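PDB 5GT9: 7beta-hydroxysteroid dehydrogenase from Collinsella aerofaciens ATCC 25986, which reduces the 7-oxo group of 7-oxolithocholate with NADPH to give the bile acid ursodeoxycholate, and works as a homodimer of the short-chain dehydrogenase/reductase family. Local coordinates for residues 12-17 against 36-41; 61-66 against 74-79; 86-91 against 138-143. All blocks are in the same frame, centred on the assembly; numbering follows the deposited sequence.

How the contacts relate
The three contacts belong to one parallel Rossmann sheet, and each touches the same NADP. Contact 1 pairs strands 10-14 and 34-39 and holds the 2'-phosphate of the adenosine ribose. Contact 2, its centre about 9 Å away, adds edge strand 60-64 and helix 72-80, which packs on it; M37 N meets K61 O at 2.8 Å, and D66 reaches the adenine amino group. Contact 3, centred about 12 Å from contact 1, lies across strand 10-14 at the middle of the sheet, joins that strand through L12 N and F87 O at 2.8 Å and runs toward the nicotinamide and S143. Contacts 2 and 3 do not touch, their nearest atoms being about 7 Å apart.

Contact 1 (12-17 against 36-41). With NAP (NADP nicotinamide-adenine-dinucleotide phosphate), chain D.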
loop_
_atom_site.group_PDB
_atom_site.type_symbol
_atom_site.label_atom_id
_atom_site.label_comp_id
_atom_site.label_asym_id
_atom_site.label_seq_id
_atom_site.Cartn_x
_atom_site.Cartn_y
_atom_site.Cartn_z
ATOM N N LEU B 12 18.282 -23.377 0.056
ATOM C CA LEU B 12 17.943 -23.333 -1.371
ATOM C C LEU B 12 17.051 -22.089 -1.659
ATOM O O LEU B 12 15.946 -22.010 -1.140
ATOM C CB LEU B 12 17.202 -24.612 -1.705
ATOM C CG LEU B 12 16.525 -24.750 -3.092
ATOM C CD1 LEU B 12 17.587 -24.687 -4.174
ATOM C CD2 LEU B 12 15.787 -26.110 -3.092
ATOM N N ILE B 13 17.529 -21.191 -2.497
ATOM C CA ILE B 13 16.797 -19.951 -2.843
ATOM C C ILE B 13 16.277 -20.152 -4.251
ATOM O O ILE B 13 17.023 -20.115 -5.206
ATOM C CB ILE B 13 17.619 -18.657 -2.663
ATOM C CG1 ILE B 13 18.277 -18.660 -1.261
ATOM C CG2 ILE B 13 16.754 -17.423 -2.848
ATOM C CD1 ILE B 13 17.353 -18.899 -0.075
ATOM N N LEU B 14 14.973 -20.310 -4.381
ATOM C CA LEU B 14 14.365 -20.578 -5.685
ATOM C C LEU B 14 13.921 -19.204 -6.260
ATOM O O LEU B 14 12.853 -18.683 -5.953
ATOM C CB LEU B 14 13.231 -21.559 -5.566
ATOM C CG LEU B 14 13.726 -22.937 -5.113
ATOM C CD1 LEU B 14 12.613 -23.717 -4.503
ATOM C CD2 LEU B 14 14.337 -23.706 -6.266
ATOM N N GLY B 15 14.802 -18.641 -7.058
ATOM C CA GLY B 15 14.639 -17.312 -7.708
ATOM C C GLY B 15 15.521 -16.375 -7.005
ATOM O O GLY B 15 15.080 -15.590 -6.160
ATOM N N ALA B 16 16.814 -16.435 -7.339
ATOM C CA ALA B 16 17.810 -15.929 -6.412
ATOM C C ALA B 16 18.549 -14.686 -6.854
ATOM O O ALA B 16 19.325 -14.104 -6.056
ATOM C CB ALA B 16 18.794 -17.032 -6.137
ATOM N N THR B 17 18.362 -14.262 -8.112
ATOM C CA THR B 17 19.390 -13.445 -8.783
ATOM C C THR B 17 19.473 -12.031 -8.243
ATOM O O THR B 17 20.535 -11.491 -8.074
ATOM C CB THR B 17 19.156 -13.434 -10.301
ATOM O OG1 THR B 17 18.930 -14.793 -10.733
ATOM C CG2 THR B 17 20.384 -12.841 -11.054
ATOM N N VAL B 36 22.411 -22.730 -2.219
ATOM C CA VAL B 36 22.066 -23.101 -3.589
ATOM C C VAL B 36 21.185 -22.002 -4.164
ATOM O O VAL B 36 20.129 -21.683 -3.595
ATOM C CB VAL B 36 21.320 -24.439 -3.655
ATOM C CG1 VAL B 36 21.133 -24.827 -5.116
ATOM C CG2 VAL B 36 22.032 -25.515 -2.865
ATOM N N MET B 37 21.671 -21.366 -5.197
ATOM C CA MET B 37 21.044 -20.218 -5.792
ATOM C C MET B 37 20.531 -20.613 -7.167
ATOM O O MET B 37 21.317 -20.955 -8.043
ATOM C CB MET B 37 22.061 -19.063 -5.896
ATOM C CG MET B 37 22.819 -18.783 -4.604
ATOM S SD MET B 37 24.417 -17.936 -4.766
ATOM C CE MET B 37 24.232 -17.211 -6.346
ATOM N N VAL B 38 19.234 -20.521 -7.373
ATOM C CA VAL B 38 18.567 -20.904 -8.584
ATOM C C VAL B 38 17.868 -19.716 -9.253
ATOM O O VAL B 38 17.149 -18.925 -8.613
ATOM C CB VAL B 38 17.511 -21.961 -8.330
ATOM C CG1 VAL B 38 16.915 -22.457 -9.631
ATOM C CG2 VAL B 38 18.041 -23.100 -7.457
ATOM N N GLY B 39 18.107 -19.603 -10.557
ATOM C CA GLY B 39 17.576 -18.530 -11.371
ATOM C C GLY B 39 17.900 -18.734 -12.827
ATOM O O GLY B 39 18.530 -19.710 -13.210
ATOM N N ARG B 40 17.359 -17.849 -13.651
ATOM C CA ARG B 40 17.588 -17.946 -15.079
ATOM C C ARG B 40 18.909 -17.310 -15.556
ATOM O O ARG B 40 19.460 -17.788 -16.559
ATOM C CB ARG B 40 16.415 -17.331 -15.843
ATOM C CG ARG B 40 15.101 -18.055 -15.645
ATOM C CD ARG B 40 13.902 -17.210 -16.087
ATOM N NE ARG B 40 13.839 -15.940 -15.373
ATOM C CZ ARG B 40 12.955 -14.960 -15.570
ATOM N NH1 ARG B 40 12.005 -15.070 -16.486
ATOM N NH2 ARG B 40 13.041 -13.855 -14.865
ATOM N N ARG B 41 19.362 -16.208 -14.927
ATOM C CA ARG B 41 20.584 -15.500 -15.374
ATOM C C ARG B 41 21.844 -16.069 -14.779
ATOM O O ARG B 41 22.334 -15.554 -13.789
ATOM C CB ARG B 41 20.486 -13.993 -15.109
ATOM C CG ARG B 41 19.421 -13.334 -15.979
ATOM C CD ARG B 41 19.145 -11.890 -15.540
ATOM N NE ARG B 41 18.444 -11.922 -14.261
ATOM C CZ ARG B 41 18.046 -10.871 -13.576
ATOM N NH1 ARG B 41 17.429 -11.053 -12.415
ATOM N NH2 ARG B 41 18.243 -9.640 -14.028
HETATM P PA NAP D . 12.773 -10.479 -7.438
HETATM O O1A NAP D . 12.870 -10.253 -5.950
HETATM O O2A NAP D . 13.844 -9.879 -8.297
HETATM O O5B NAP D . 12.795 -12.059 -7.738
HETATM C C5B NAP D . 13.966 -12.793 -7.458
HETATM C C4B NAP D . 14.464 -13.539 -8.692
HETATM O O4B NAP D . 13.682 -14.665 -9.031
HETATM C C3B NAP D . 14.487 -12.669 -9.921
HETATM O O3B NAP D . 15.559 -11.755 -9.853
HETATM C C2B NAP D . 14.550 -13.691 -11.026
HETATM O O2B NAP D . 15.911 -13.721 -11.542
HETATM C C1B NAP D . 14.066 -14.976 -10.338
HETATM N N9A NAP D . 13.047 -15.535 -11.201
HETATM C C8A NAP D . 11.932 -14.911 -11.723
HETATM N N7A NAP D . 11.291 -15.752 -12.533
HETATM C C5A NAP D . 11.943 -16.909 -12.552
HETATM C C6A NAP D . 11.822 -18.140 -13.261
HETATM N N6A NAP D . 10.757 -18.394 -14.108
HETATM N N1A NAP D . 12.710 -19.080 -12.962
HETATM C C2A NAP D . 13.761 -18.900 -12.116
HETATM N N3A NAP D . 13.945 -17.780 -11.460
HETATM C C4A NAP D . 13.088 -16.765 -11.651
HETATM O O3 NAP D . 11.356 -10.242 -8.177
HETATM P PN NAP D . 9.978 -9.619 -7.659
HETATM O O1N NAP D . 9.084 -9.462 -8.898
HETATM O O2N NAP D . 10.335 -8.439 -6.780
HETATM O O5D NAP D . 9.318 -10.852 -6.872
HETATM C C5D NAP D . 9.942 -11.401 -5.708
HETATM C C4D NAP D . 8.817 -11.933 -4.811
HETATM O O4D NAP D . 8.260 -10.840 -4.064
HETATM C C3D NAP D . 7.671 -12.586 -5.553
HETATM O O3D NAP D . 7.267 -13.775 -4.903
HETATM C C2D NAP D . 6.584 -11.542 -5.553
HETATM O O2D NAP D . 5.264 -12.050 -5.697
HETATM C C1D NAP D . 6.844 -10.806 -4.233
HETATM N N1N NAP D . 6.328 -9.422 -4.302
HETATM C C2N NAP D . 7.151 -8.437 -4.752
HETATM C C3N NAP D . 6.680 -7.143 -4.867
HETATM C C7N NAP D . 7.541 -6.018 -5.320
HETATM O O7N NAP D . 7.074 -4.914 -5.139
HETATM N N7N NAP D . 8.817 -6.207 -5.786
HETATM C C4N NAP D . 5.383 -6.866 -4.465
HETATM C C5N NAP D . 4.582 -7.865 -3.935
HETATM C C6N NAP D . 5.079 -9.174 -3.912
HETATM P P2B NAP D . 16.228 -14.394 -13.010
HETATM O O1X NAP D . 17.757 -14.402 -13.144
HETATM O O2X NAP D . 15.688 -15.734 -13.107
HETATM O O3X NAP D . 15.666 -13.377 -13.996
#
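V36 meets L12 at the start of a parallel ladder, its O taking the N-H of I13 almost head-on (2.9 Å, 177° at the hydrogen). On the face that carries L12 and L14, CG1 of V36 packs on CD1 of L12. M37 turns to the other face, where its CB lies 3.9 Å from CB of A16. V38 comes back to the first face: with CG1 anti to the backbone N (chi1 -174°), CG2 touches both CD1 of L12 and CD2 of L14. Its N binds I13 O, and its O receives G15 N at 2.8 Å and, weakly, A16 N, so the pairing runs on into the turn after strand 10-14. This is the first beta-alpha-beta unit of the Rossmann fold, whose crossover is helix 19-30. At G39 a side chain would run into OG1 of T17, just as one on G15 would strike the cofactor ribose. R40 grips the 2'-phosphate with N and NE on O2X and NH2 on O3X, while N7A of the adenine lies over one face of its guanidinium. R41 adds its N and NE to O1X, the NE bond being 2.8 Å and nearly straight, and NH1 passes CB of T17 at 3.6 Å to reach O2B. From 12-17, OG1 of T17 binds O1X at 2.7 Å. R41 also forms a salt bridge with E18 through NH2. Two guanidinium groups, two backbone N-H groups and a hydroxyl thus gather round one phosphate, which probably offsets its negative charge and is consistent with the use of NADP.

Contact 2 (61-66 against 74-79). With NAP (NADP nicotinamide-adenine-dinucleotide phosphate), chain D.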
loop_
_atom_site.group_PDB
_atom_site.type_symbol
_atom_site.label_atom_id
_atom_site.label_comp_id
_atom_site.label_asym_id
_atom_site.label_seq_id
_atom_site.Cartn_x
_atom_site.Cartn_y
_atom_site.Cartn_z
ATOM N N LYS B 61 26.295 -22.975 -4.642
ATOM C CA LYS B 61 26.094 -23.752 -5.826
ATOM C C LYS B 61 25.073 -23.026 -6.717
ATOM O O LYS B 61 23.937 -22.682 -6.266
ATOM C CB LYS B 61 25.682 -25.173 -5.475
ATOM C CG LYS B 61 25.458 -26.032 -6.711
ATOM C CD LYS B 61 25.260 -27.500 -6.383
ATOM C CE LYS B 61 25.612 -28.326 -7.618
ATOM N NZ LYS B 61 24.993 -29.676 -7.639
ATOM N N VAL B 62 25.473 -22.739 -7.941
ATOM C CA VAL B 62 24.572 -22.063 -8.888
ATOM C C VAL B 62 23.862 -23.088 -9.739
ATOM O O VAL B 62 24.494 -24.028 -10.315
ATOM C CB VAL B 62 25.342 -21.071 -9.804
ATOM C CG1 VAL B 62 24.449 -20.524 -10.931
ATOM C CG2 VAL B 62 25.953 -19.936 -9.019
ATOM N N VAL B 63 22.534 -22.920 -9.881
ATOM C CA VAL B 63 21.696 -23.790 -10.695
ATOM C C VAL B 63 20.842 -22.931 -11.641
ATOM O O VAL B 63 20.133 -22.018 -11.198
ATOM C CB VAL B 63 20.762 -24.647 -9.856
ATOM C CG1 VAL B 63 19.890 -25.562 -10.749
ATOM C CG2 VAL B 63 21.553 -25.466 -8.844
ATOM N N ARG B 64 21.001 -23.139 -12.951
ATOM C CA ARG B 64 20.201 -22.433 -13.937
ATOM C C ARG B 64 18.924 -23.200 -14.206
ATOM O O ARG B 64 18.917 -24.398 -14.621
ATOM C CB ARG B 64 20.995 -22.288 -15.264
ATOM C CG ARG B 64 20.530 -21.174 -16.149
ATOM C CD ARG B 64 19.312 -21.527 -16.991
ATOM N NE ARG B 64 18.774 -20.361 -17.710
ATOM C CZ ARG B 64 17.708 -20.376 -18.525
ATOM N NH1 ARG B 64 17.050 -21.499 -18.773
ATOM N NH2 ARG B 64 17.300 -19.248 -19.115
ATOM N N ALA B 65 17.788 -22.563 -13.932
ATOM C CA ALA B 65 16.526 -23.205 -14.209
ATOM C C ALA B 65 15.472 -22.101 -14.441
ATOM O O ALA B 65 15.597 -20.968 -13.933
ATOM C CB ALA B 65 16.136 -24.113 -13.052
ATOM N N ASP B 66 14.427 -22.441 -15.199
ATOM C CA ASP B 66 13.358 -21.508 -15.497
ATOM C C ASP B 66 12.051 -22.162 -15.041
ATOM O O ASP B 66 11.558 -23.180 -15.592
ATOM C CB ASP B 66 13.330 -21.222 -17.022
ATOM C CG ASP B 66 12.216 -20.274 -17.437
ATOM O OD1 ASP B 66 11.242 -20.053 -16.653
ATOM O OD2 ASP B 66 12.338 -19.708 -18.561
ATOM N N GLU B 74 12.573 -30.673 -11.034
ATOM C CA GLU B 74 13.363 -31.900 -11.127
ATOM C C GLU B 74 14.842 -31.616 -11.369
ATOM O O GLU B 74 15.678 -32.350 -10.872
ATOM C CB GLU B 74 12.776 -32.887 -12.157
ATOM C CG GLU B 74 11.456 -33.513 -11.747
ATOM C CD GLU B 74 10.247 -32.692 -12.118
ATOM O OE1 GLU B 74 10.440 -31.559 -12.621
ATOM O OE2 GLU B 74 9.104 -33.157 -11.881
ATOM N N THR B 75 15.163 -30.550 -12.092
ATOM C CA THR B 75 16.522 -30.134 -12.272
ATOM C C THR B 75 17.149 -29.704 -10.961
ATOM O O THR B 75 18.303 -30.059 -10.638
ATOM C CB THR B 75 16.614 -29.010 -13.318
ATOM O OG1 THR B 75 16.185 -29.550 -14.570
ATOM C CG2 THR B 75 17.992 -28.375 -13.435
ATOM N N VAL B 76 16.394 -28.927 -10.184
ATOM C CA VAL B 76 16.894 -28.533 -8.863
ATOM C C VAL B 76 17.109 -29.747 -7.930
ATOM O O VAL B 76 18.129 -29.829 -7.200
ATOM C CB VAL B 76 15.918 -27.515 -8.242
ATOM C CG1 VAL B 76 16.323 -27.227 -6.811
ATOM C CG2 VAL B 76 15.960 -26.259 -9.089
ATOM N N PHE B 77 16.184 -30.704 -7.950
ATOM C CA PHE B 77 16.291 -31.909 -7.103
ATOM C C PHE B 77 17.633 -32.636 -7.346
ATOM O O PHE B 77 18.294 -33.050 -6.368
ATOM C CB PHE B 77 15.183 -32.906 -7.342
ATOM C CG PHE B 77 13.780 -32.375 -7.083
ATOM C CD1 PHE B 77 13.581 -31.226 -6.356
ATOM C CD2 PHE B 77 12.668 -32.991 -7.674
ATOM C CE1 PHE B 77 12.313 -30.720 -6.173
ATOM C CE2 PHE B 77 11.414 -32.500 -7.481
ATOM C CZ PHE B 77 11.231 -31.336 -6.739
ATOM N N ALA B 78 18.017 -32.712 -8.615
ATOM C CA ALA B 78 19.207 -33.450 -9.015
ATOM C C ALA B 78 20.430 -32.727 -8.490
ATOM O O ALA B 78 21.406 -33.370 -8.009
ATOM C CB ALA B 78 19.299 -33.602 -10.532
ATOM N N ALA B 79 20.364 -31.389 -8.556
ATOM C CA ALA B 79 21.472 -30.526 -8.195
ATOM C C ALA B 79 21.708 -30.533 -6.691
ATOM O O ALA B 79 22.853 -30.358 -6.268
ATOM C CB ALA B 79 21.206 -29.115 -8.699
HETATM P PA NAP D . 12.773 -10.479 -7.438
HETATM O O1A NAP D . 12.870 -10.253 -5.950
HETATM O O2A NAP D . 13.844 -9.879 -8.297
HETATM O O5B NAP D . 12.795 -12.059 -7.738
HETATM C C5B NAP D . 13.966 -12.793 -7.458
HETATM C C4B NAP D . 14.464 -13.539 -8.692
HETATM O O4B NAP D . 13.682 -14.665 -9.031
HETATM C C3B NAP D . 14.487 -12.669 -9.921
HETATM O O3B NAP D . 15.559 -11.755 -9.853
HETATM C C2B NAP D . 14.550 -13.691 -11.026
HETATM O O2B NAP D . 15.911 -13.721 -11.542
HETATM C C1B NAP D . 14.066 -14.976 -10.338
HETATM N N9A NAP D . 13.047 -15.535 -11.201
HETATM C C8A NAP D . 11.932 -14.911 -11.723
HETATM N N7A NAP D . 11.291 -15.752 -12.533
HETATM C C5A NAP D . 11.943 -16.909 -12.552
HETATM C C6A NAP D . 11.822 -18.140 -13.261
HETATM N N6A NAP D . 10.757 -18.394 -14.108
HETATM N N1A NAP D . 12.710 -19.080 -12.962
HETATM C C2A NAP D . 13.761 -18.900 -12.116
HETATM N N3A NAP D . 13.945 -17.780 -11.460
HETATM C C4A NAP D . 13.088 -16.765 -11.651
HETATM O O3 NAP D . 11.356 -10.242 -8.177
HETATM P PN NAP D . 9.978 -9.619 -7.659
HETATM O O1N NAP D . 9.084 -9.462 -8.898
HETATM O O2N NAP D . 10.335 -8.439 -6.780
HETATM O O5D NAP D . 9.318 -10.852 -6.872
HETATM C C5D NAP D . 9.942 -11.401 -5.708
HETATM C C4D NAP D . 8.817 -11.933 -4.811
HETATM O O4D NAP D . 8.260 -10.840 -4.064
HETATM C C3D NAP D . 7.671 -12.586 -5.553
HETATM O O3D NAP D . 7.267 -13.775 -4.903
HETATM C C2D NAP D . 6.584 -11.542 -5.553
HETATM O O2D NAP D . 5.264 -12.050 -5.697
HETATM C C1D NAP D . 6.844 -10.806 -4.233
HETATM N N1N NAP D . 6.328 -9.422 -4.302
HETATM C C2N NAP D . 7.151 -8.437 -4.752
HETATM C C3N NAP D . 6.680 -7.143 -4.867
HETATM C C7N NAP D . 7.541 -6.018 -5.320
HETATM O O7N NAP D . 7.074 -4.914 -5.139
HETATM N N7N NAP D . 8.817 -6.207 -5.786
HETATM C C4N NAP D . 5.383 -6.866 -4.465
HETATM C C5N NAP D . 4.582 -7.865 -3.935
HETATM C C6N NAP D . 5.079 -9.174 -3.912
HETATM P P2B NAP D . 16.228 -14.394 -13.010
HETATM O O1X NAP D . 17.757 -14.402 -13.144
HETATM O O2X NAP D . 15.688 -15.734 -13.107
HETATM O O3X NAP D . 15.666 -13.377 -13.996
#
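K61 spans from strand to helix and sets its ammonium on a backbone carbonyl near the helix C-terminus: NZ binds A79 O at 2.6 Å, in the carbonyl plane and on a lone pair. In this Rossmann fold, strand 60-64 is the outermost on its side of the parallel sheet and helix 72-80 packs against it, the short segments running nearly antiparallel at 157° with axes 9.2 Å apart. The lysine gets there by stretching out: a chi1 of 180° turns CG away from its own N, and the chain runs on extended, with CD and CE also passing close to A79 O. The positive charge would probably be favoured by the negative end of the helix dipole. Were K61 replaced by an alanine, A79 O would probably lose this donor and the last turn of the helix would be less firmly tied to the strand. Further along, V63 faces the helix, with the CA of V76 nearest its own, 7.0 Å away. CG2 of V63 lies on CB of A79 at 3.7 Å, whereas CG1 stands farther off, 4.3 Å from CG2 of V76. V76 also reaches L12 and L14, which carries the apolar layer from strand 60-64 toward strand 10-14. Beyond the strand the chain turns to the cofactor, where OD1 of D66, also bonded to S68, accepts the adenine amino N6A at 3.1 Å.

Contact 3 (86-91 against 138-143); sequences GFMSYV and VINVSS. With NAP (NADP nicotinamide-adenine-dinucleotide phosphate), chain D.
F87 and I139 meet edge-on, CG1 of the isoleucine lying 3.8 Å from CE1 near the plane of the ring and CD1 in plane beside it. F24 of helix 19-30 also touches I139 on this face. M88 and V138 lie side by side on the opposite face, CE of the methionine 3.8 Å from CG1 of the valine. Bent at chi3 (92°), the methionine also brings CE to OD1 of N140. Strands 85-90 and 136-143 are the fourth and fifth in chain order of the parallel Rossmann sheet and neighbours at its centre, the short segments only 7° from parallel. M88 O takes I139 N, and Y90 O takes V141 N at 3.1 Å. Between these two bonds the ladder is carried by side chains. With chi1 at 177°, OG of S89 sits beside its own carbonyl carbon and binds I139 O at 2.6 Å, nearly in line with the carbonyl. Y90 N turns instead to OD1 of N140, 3.1 Å away and in the plane of that amide, whose ND2 is held by T167. At the C-terminal edge V91 O accepts the cofactor ribose hydroxyl O3D at 2.7 Å, and CG1 of V141 lies against the same hydroxyl. Strand 136-143 ends at S143, the probable transition-state stabiliser, whose OG is bonded to OH of Y156, the likely proton acceptor, and lies 3.3 Å from C5N of the nicotinamide.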
loop_
_atom_site.group_PDB
_atom_site.type_symbol
_atom_site.label_atom_id
_atom_site.label_comp_id
_atom_site.label_asym_id
_atom_site.label_seq_id
_atom_site.Cartn_x
_atom_site.Cartn_y
_atom_site.Cartn_z
ATOM N N GLY B 86 18.789 -27.704 4.794
ATOM C CA GLY B 86 18.104 -27.127 5.916
ATOM C C GLY B 86 17.044 -26.054 5.693
ATOM O O GLY B 86 16.287 -25.751 6.620
ATOM N N PHE B 87 17.036 -25.446 4.518
ATOM C CA PHE B 87 16.173 -24.323 4.223
ATOM C C PHE B 87 15.769 -24.302 2.730
ATOM O O PHE B 87 16.552 -24.613 1.816
ATOM C CB PHE B 87 16.851 -23.012 4.561
ATOM C CG PHE B 87 16.011 -21.797 4.325
ATOM C CD1 PHE B 87 15.043 -21.379 5.288
ATOM C CD2 PHE B 87 16.158 -21.049 3.190
ATOM C CE1 PHE B 87 14.293 -20.227 5.082
ATOM C CE2 PHE B 87 15.384 -19.903 3.001
ATOM C CZ PHE B 87 14.481 -19.490 3.955
ATOM N N MET B 88 14.522 -23.914 2.529
ATOM C CA MET B 88 14.022 -23.578 1.179
ATOM C C MET B 88 13.206 -22.273 1.221
ATOM O O MET B 88 12.457 -22.038 2.156
ATOM C CB MET B 88 13.162 -24.731 0.680
ATOM C CG MET B 88 12.738 -24.614 -0.763
ATOM S SD MET B 88 11.214 -25.584 -1.139
ATOM C CE MET B 88 10.073 -24.251 -0.830
ATOM N N SER B 89 13.349 -21.421 0.191
ATOM C CA SER B 89 12.415 -20.327 -0.038
ATOM C C SER B 89 12.012 -20.259 -1.486
ATOM O O SER B 89 12.872 -20.197 -2.382
ATOM C CB SER B 89 13.031 -19.001 0.398
ATOM O OG SER B 89 12.177 -17.909 0.115
ATOM N N TYR B 90 10.709 -20.216 -1.737
ATOM C CA TYR B 90 10.203 -19.976 -3.061
ATOM C C TYR B 90 9.937 -18.487 -3.228
ATOM O O TYR B 90 9.018 -17.953 -2.601
ATOM C CB TYR B 90 8.976 -20.806 -3.376
ATOM C CG TYR B 90 8.751 -20.984 -4.858
ATOM C CD1 TYR B 90 9.532 -21.902 -5.589
ATOM C CD2 TYR B 90 7.838 -20.189 -5.562
ATOM C CE1 TYR B 90 9.383 -22.049 -6.943
ATOM C CE2 TYR B 90 7.674 -20.366 -6.917
ATOM C CZ TYR B 90 8.421 -21.311 -7.598
ATOM O OH TYR B 90 8.293 -21.472 -8.979
ATOM N N VAL B 91 10.758 -17.851 -4.034
ATOM C CA VAL B 91 10.778 -16.363 -4.156
ATOM C C VAL B 91 10.224 -15.906 -5.522
ATOM O O VAL B 91 9.605 -14.838 -5.586
ATOM C CB VAL B 91 12.241 -15.856 -4.033
ATOM C CG1 VAL B 91 12.284 -14.337 -4.081
ATOM C CG2 VAL B 91 12.818 -16.312 -2.698
ATOM N N VAL B 138 11.194 -23.557 5.921
ATOM C CA VAL B 138 10.699 -23.011 4.701
ATOM C C VAL B 138 10.087 -21.622 4.933
ATOM O O VAL B 138 9.273 -21.477 5.810
ATOM C CB VAL B 138 9.664 -23.922 4.067
ATOM C CG1 VAL B 138 9.237 -23.336 2.744
ATOM C CG2 VAL B 138 10.189 -25.342 3.853
ATOM N N ILE B 139 10.480 -20.624 4.138
ATOM C CA ILE B 139 9.791 -19.328 4.118
ATOM C C ILE B 139 9.475 -19.059 2.623
ATOM O O ILE B 139 10.386 -18.884 1.805
ATOM C CB ILE B 139 10.617 -18.158 4.639
ATOM C CG1 ILE B 139 11.069 -18.383 6.068
ATOM C CG2 ILE B 139 9.859 -16.847 4.490
ATOM C CD1 ILE B 139 12.091 -17.410 6.603
ATOM N N ASN B 140 8.201 -19.159 2.298
ATOM C CA ASN B 140 7.725 -18.822 0.939
ATOM C C ASN B 140 7.254 -17.394 0.873
ATOM O O ASN B 140 6.767 -16.882 1.879
ATOM C CB ASN B 140 6.620 -19.833 0.535
ATOM C CG ASN B 140 7.187 -21.252 0.379
ATOM O OD1 ASN B 140 8.339 -21.430 -0.082
ATOM N ND2 ASN B 140 6.432 -22.258 0.786
ATOM N N VAL B 141 7.307 -16.802 -0.310
ATOM C CA VAL B 141 6.975 -15.407 -0.512
ATOM C C VAL B 141 5.599 -15.321 -1.191
ATOM O O VAL B 141 5.384 -15.924 -2.254
ATOM C CB VAL B 141 7.990 -14.702 -1.338
ATOM C CG1 VAL B 141 7.604 -13.234 -1.435
ATOM C CG2 VAL B 141 9.372 -14.795 -0.659
ATOM N N SER B 142 4.681 -14.592 -0.599
ATOM C CA SER B 142 3.404 -14.304 -1.256
ATOM C C SER B 142 3.345 -12.761 -1.506
ATOM O O SER B 142 4.309 -12.031 -1.307
ATOM C CB SER B 142 2.231 -14.795 -0.460
ATOM O OG SER B 142 1.004 -14.718 -1.229
ATOM N N SER B 143 2.173 -12.304 -1.919
ATOM C CA SER B 143 1.987 -10.923 -2.334
ATOM C C SER B 143 0.681 -10.453 -1.798
ATOM O O SER B 143 -0.259 -11.253 -1.639
ATOM C CB SER B 143 1.828 -10.885 -3.835
ATOM O OG SER B 143 1.790 -9.551 -4.250
HETATM P PA NAP D . 12.773 -10.479 -7.438
HETATM O O1A NAP D . 12.870 -10.253 -5.950
HETATM O O2A NAP D . 13.844 -9.879 -8.297
HETATM O O5B NAP D . 12.795 -12.059 -7.738
HETATM C C5B NAP D . 13.966 -12.793 -7.458
HETATM C C4B NAP D . 14.464 -13.539 -8.692
HETATM O O4B NAP D . 13.682 -14.665 -9.031
HETATM C C3B NAP D . 14.487 -12.669 -9.921
HETATM O O3B NAP D . 15.559 -11.755 -9.853
HETATM C C2B NAP D . 14.550 -13.691 -11.026
HETATM O O2B NAP D . 15.911 -13.721 -11.542
HETATM C C1B NAP D . 14.066 -14.976 -10.338
HETATM N N9A NAP D . 13.047 -15.535 -11.201
HETATM C C8A NAP D . 11.932 -14.911 -11.723
HETATM N N7A NAP D . 11.291 -15.752 -12.533
HETATM C C5A NAP D . 11.943 -16.909 -12.552
HETATM C C6A NAP D . 11.822 -18.140 -13.261
HETATM N N6A NAP D . 10.757 -18.394 -14.108
HETATM N N1A NAP D . 12.710 -19.080 -12.962
HETATM C C2A NAP D . 13.761 -18.900 -12.116
HETATM N N3A NAP D . 13.945 -17.780 -11.460
HETATM C C4A NAP D . 13.088 -16.765 -11.651
HETATM O O3 NAP D . 11.356 -10.242 -8.177
HETATM P PN NAP D . 9.978 -9.619 -7.659
HETATM O O1N NAP D . 9.084 -9.462 -8.898
HETATM O O2N NAP D . 10.335 -8.439 -6.780
HETATM O O5D NAP D . 9.318 -10.852 -6.872
HETATM C C5D NAP D . 9.942 -11.401 -5.708
HETATM C C4D NAP D . 8.817 -11.933 -4.811
HETATM O O4D NAP D . 8.260 -10.840 -4.064
HETATM C C3D NAP D . 7.671 -12.586 -5.553
HETATM O O3D NAP D . 7.267 -13.775 -4.903
HETATM C C2D NAP D . 6.584 -11.542 -5.553
HETATM O O2D NAP D . 5.264 -12.050 -5.697
HETATM C C1D NAP D . 6.844 -10.806 -4.233
HETATM N N1N NAP D . 6.328 -9.422 -4.302
HETATM C C2N NAP D . 7.151 -8.437 -4.752
HETATM C C3N NAP D . 6.680 -7.143 -4.867
HETATM C C7N NAP D . 7.541 -6.018 -5.320
HETATM O O7N NAP D . 7.074 -4.914 -5.139
HETATM N N7N NAP D . 8.817 -6.207 -5.786
HETATM C C4N NAP D . 5.383 -6.866 -4.465
HETATM C C5N NAP D . 4.582 -7.865 -3.935
HETATM C C6N NAP D . 5.079 -9.174 -3.912
HETATM P P2B NAP D . 16.228 -14.394 -13.010
HETATM O O1X NAP D . 17.757 -14.402 -13.144
HETATM O O2X NAP D . 15.688 -15.734 -13.107
HETATM O O3X NAP D . 15.666 -13.377 -13.996
#